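PDB 4RUW: Endonuclease/exonuclease/phosphatase from Beutenbergia cavernae DSM 12333, which belongs to the endonuclease/exonuclease/phosphatase family of the DNase I-like clan and carries a zinc ion and an immunoglobulin-like domain. Local coordinates for residues Val97-Pro102 with His107-Ala112. Numbering follows the deposited sequence.
With ZN (zinc ion), chain B.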
loop_
_atom_site.group_PDB
_atom_site.type_symbol
_atom_site.label_atom_id
_atom_site.label_comp_id
_atom_site.label_asym_id
_atom_site.label_seq_id
_atom_site.Cartn_x
_atom_site.Cartn_y
_atom_site.Cartn_z
ATOM N N VAL A 97 8.519 12.328 -8.678
ATOM C CA VAL A 97 9.805 12.471 -9.320
ATOM C C VAL A 97 9.565 13.223 -10.626
ATOM O O VAL A 97 8.773 12.776 -11.459
ATOM C CB VAL A 97 10.442 11.086 -9.623
ATOM C CG1 VAL A 97 11.841 11.270 -10.192
ATOM C CG2 VAL A 97 10.466 10.199 -8.384
ATOM N N HIS A 98 10.214 14.374 -10.791
ATOM C CA HIS A 98 10.002 15.181 -11.992
ATOM C C HIS A 98 11.056 14.931 -13.053
ATOM O O HIS A 98 12.206 14.590 -12.758
ATOM C CB HIS A 98 9.942 16.682 -11.682
ATOM C CG HIS A 98 8.611 17.126 -11.152
ATOM N ND1 HIS A 98 8.229 18.455 -11.155
ATOM C CD2 HIS A 98 7.594 16.418 -10.616
ATOM C CE1 HIS A 98 7.003 18.529 -10.632
ATOM N NE2 HIS A 98 6.606 17.322 -10.300
ATOM N N ARG A 99 10.646 15.100 -14.302
ATOM C CA ARG A 99 11.579 15.127 -15.402
ATOM C C ARG A 99 11.217 16.367 -16.208
ATOM O O ARG A 99 10.272 16.356 -17.004
ATOM C CB ARG A 99 11.481 13.845 -16.227
ATOM C CG ARG A 99 12.475 13.786 -17.372
ATOM C CD ARG A 99 12.872 12.362 -17.698
ATOM N NE ARG A 99 11.832 11.634 -18.417
ATOM C CZ ARG A 99 11.909 10.341 -18.719
ATOM N NH1 ARG A 99 12.968 9.633 -18.350
ATOM N NH2 ARG A 99 10.928 9.748 -19.381
ATOM N N ASP A 100 11.947 17.452 -15.951
ATOM C CA ASP A 100 11.587 18.783 -16.445
ATOM C C ASP A 100 12.629 19.340 -17.400
ATOM O O ASP A 100 13.827 19.201 -17.161
ATOM C CB ASP A 100 11.509 19.800 -15.303
ATOM C CG ASP A 100 10.467 19.478 -14.260
ATOM O OD1 ASP A 100 9.475 18.750 -14.535
ATOM O OD2 ASP A 100 10.641 19.989 -13.129
ATOM N N ALA A 101 12.164 20.017 -18.446
ATOM C CA ALA A 101 13.017 20.855 -19.282
ATOM C C ALA A 101 13.438 22.090 -18.466
ATOM O O ALA A 101 12.847 22.375 -17.430
ATOM C CB ALA A 101 12.245 21.270 -20.536
ATOM N N PRO A 102 14.462 22.832 -18.926
ATOM C CA PRO A 102 14.867 24.040 -18.195
ATOM C C PRO A 102 13.787 25.116 -18.169
ATOM O O PRO A 102 12.977 25.200 -19.095
ATOM C CB PRO A 102 16.077 24.541 -18.991
ATOM C CG PRO A 102 16.619 23.335 -19.642
ATOM C CD PRO A 102 15.419 22.494 -19.992
ATOM N N HIS A 107 13.011 21.213 -12.079
ATOM C CA HIS A 107 13.691 20.233 -11.237
ATOM C C HIS A 107 14.725 19.427 -12.015
ATOM O O HIS A 107 15.382 18.544 -11.461
ATOM C CB HIS A 107 12.668 19.267 -10.630
ATOM C CG HIS A 107 11.731 19.918 -9.661
ATOM N ND1 HIS A 107 10.470 20.354 -10.022
ATOM C CD2 HIS A 107 11.875 20.225 -8.350
ATOM C CE1 HIS A 107 9.880 20.898 -8.968
ATOM N NE2 HIS A 107 10.719 20.842 -7.945
ATOM N N GLY A 108 14.853 19.714 -13.307
ATOM C CA GLY A 108 15.752 18.971 -14.169
ATOM C C GLY A 108 15.326 17.525 -14.351
ATOM O O GLY A 108 14.168 17.174 -14.132
ATOM N N ASP A 109 16.270 16.682 -14.752
ATOM C CA ASP A 109 16.006 15.273 -15.027
ATOM C C ASP A 109 16.256 14.456 -13.757
ATOM O O ASP A 109 17.329 13.873 -13.567
ATOM C CB ASP A 109 16.916 14.795 -16.166
ATOM C CG ASP A 109 16.523 13.431 -16.720
ATOM O OD1 ASP A 109 15.851 12.648 -16.015
ATOM O OD2 ASP A 109 16.921 13.137 -17.867
ATOM N N GLN A 110 15.263 14.404 -12.878
ATOM C CA GLN A 110 15.473 13.723 -11.600
ATOM C C GLN A 110 15.714 12.213 -11.714
ATOM O O GLN A 110 16.542 11.683 -10.980
ATOM C CB GLN A 110 14.363 14.047 -10.596
ATOM C CG GLN A 110 14.167 15.540 -10.409
ATOM C CD GLN A 110 13.379 15.857 -9.165
ATOM O OE1 GLN A 110 12.207 15.499 -9.046
ATOM N NE2 GLN A 110 14.021 16.536 -8.222
ATOM N N PRO A 111 15.008 11.514 -12.626
ATOM C CA PRO A 111 15.319 10.083 -12.733
ATOM C C PRO A 111 16.781 9.838 -13.122
ATOM O O PRO A 111 17.413 8.936 -12.572
ATOM C CB PRO A 111 14.370 9.600 -13.839
ATOM C CG PRO A 111 13.227 10.548 -13.778
ATOM C CD PRO A 111 13.837 11.873 -13.451
ATOM N N ALA A 112 17.322 10.642 -14.032
ATOM C CA ALA A 112 18.709 10.465 -14.439
ATOM C C ALA A 112 19.655 10.780 -13.285
ATOM O O ALA A 112 20.665 10.101 -13.094
ATOM C CB ALA A 112 19.024 11.329 -15.640
HETATM ZN ZN ZN B . 9.359 19.991 -11.711
HETATM O O HOH W 1 15.419 10.381 -17.248
#
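H98, D100 and H107 meet round a zinc ion where strand 91-98, part of the DNase I-like core, ends and the chain turns back into helix 110-118; H137 supplies the fourth ligand. Both histidines of this pair bind through ND1, H98 at 2.0 Å; their ring planes stand at 89°, and both ND1 atoms still reach the same ion. D100 adds a carboxylate through OD2, at 1.9 Å from the zinc and at the edge of the H107 ring. CG of D100 lies beside its own backbone N (chi1 -61°), which turns OD2 to the metal. The backbone N of H107 donates to the anti lone pair of D100 OD2 (2.9 Å), so the same oxygen probably helps hold the next ligand's backbone, while OD1 accepts from S146 N.

A single beta bridge pairs R99 with D109. Next to the zinc site, Q110 grips H98 twice: its N donates to H98 O, and OE1, on a chain extended beyond CG, takes the N-H of H98 on a lone pair (2.9 Å, 168°). An amide suits this buried place because NE2 can donate in turn, to T65 O and E77 OE2. G108, whose positive phi suits a residue without a side chain, accepts D100 N at its O (2.9 Å), from above the carbonyl plane. P111, in the first helical turn, where a missing N-H costs no helix bond, lays CD 3.9 Å from CG1 of V97. At the surface, the N-cap D109 runs alongside R99: its OD1 caps A112 N and accepts from a water that R99 NH1 holds at 2.8 Å.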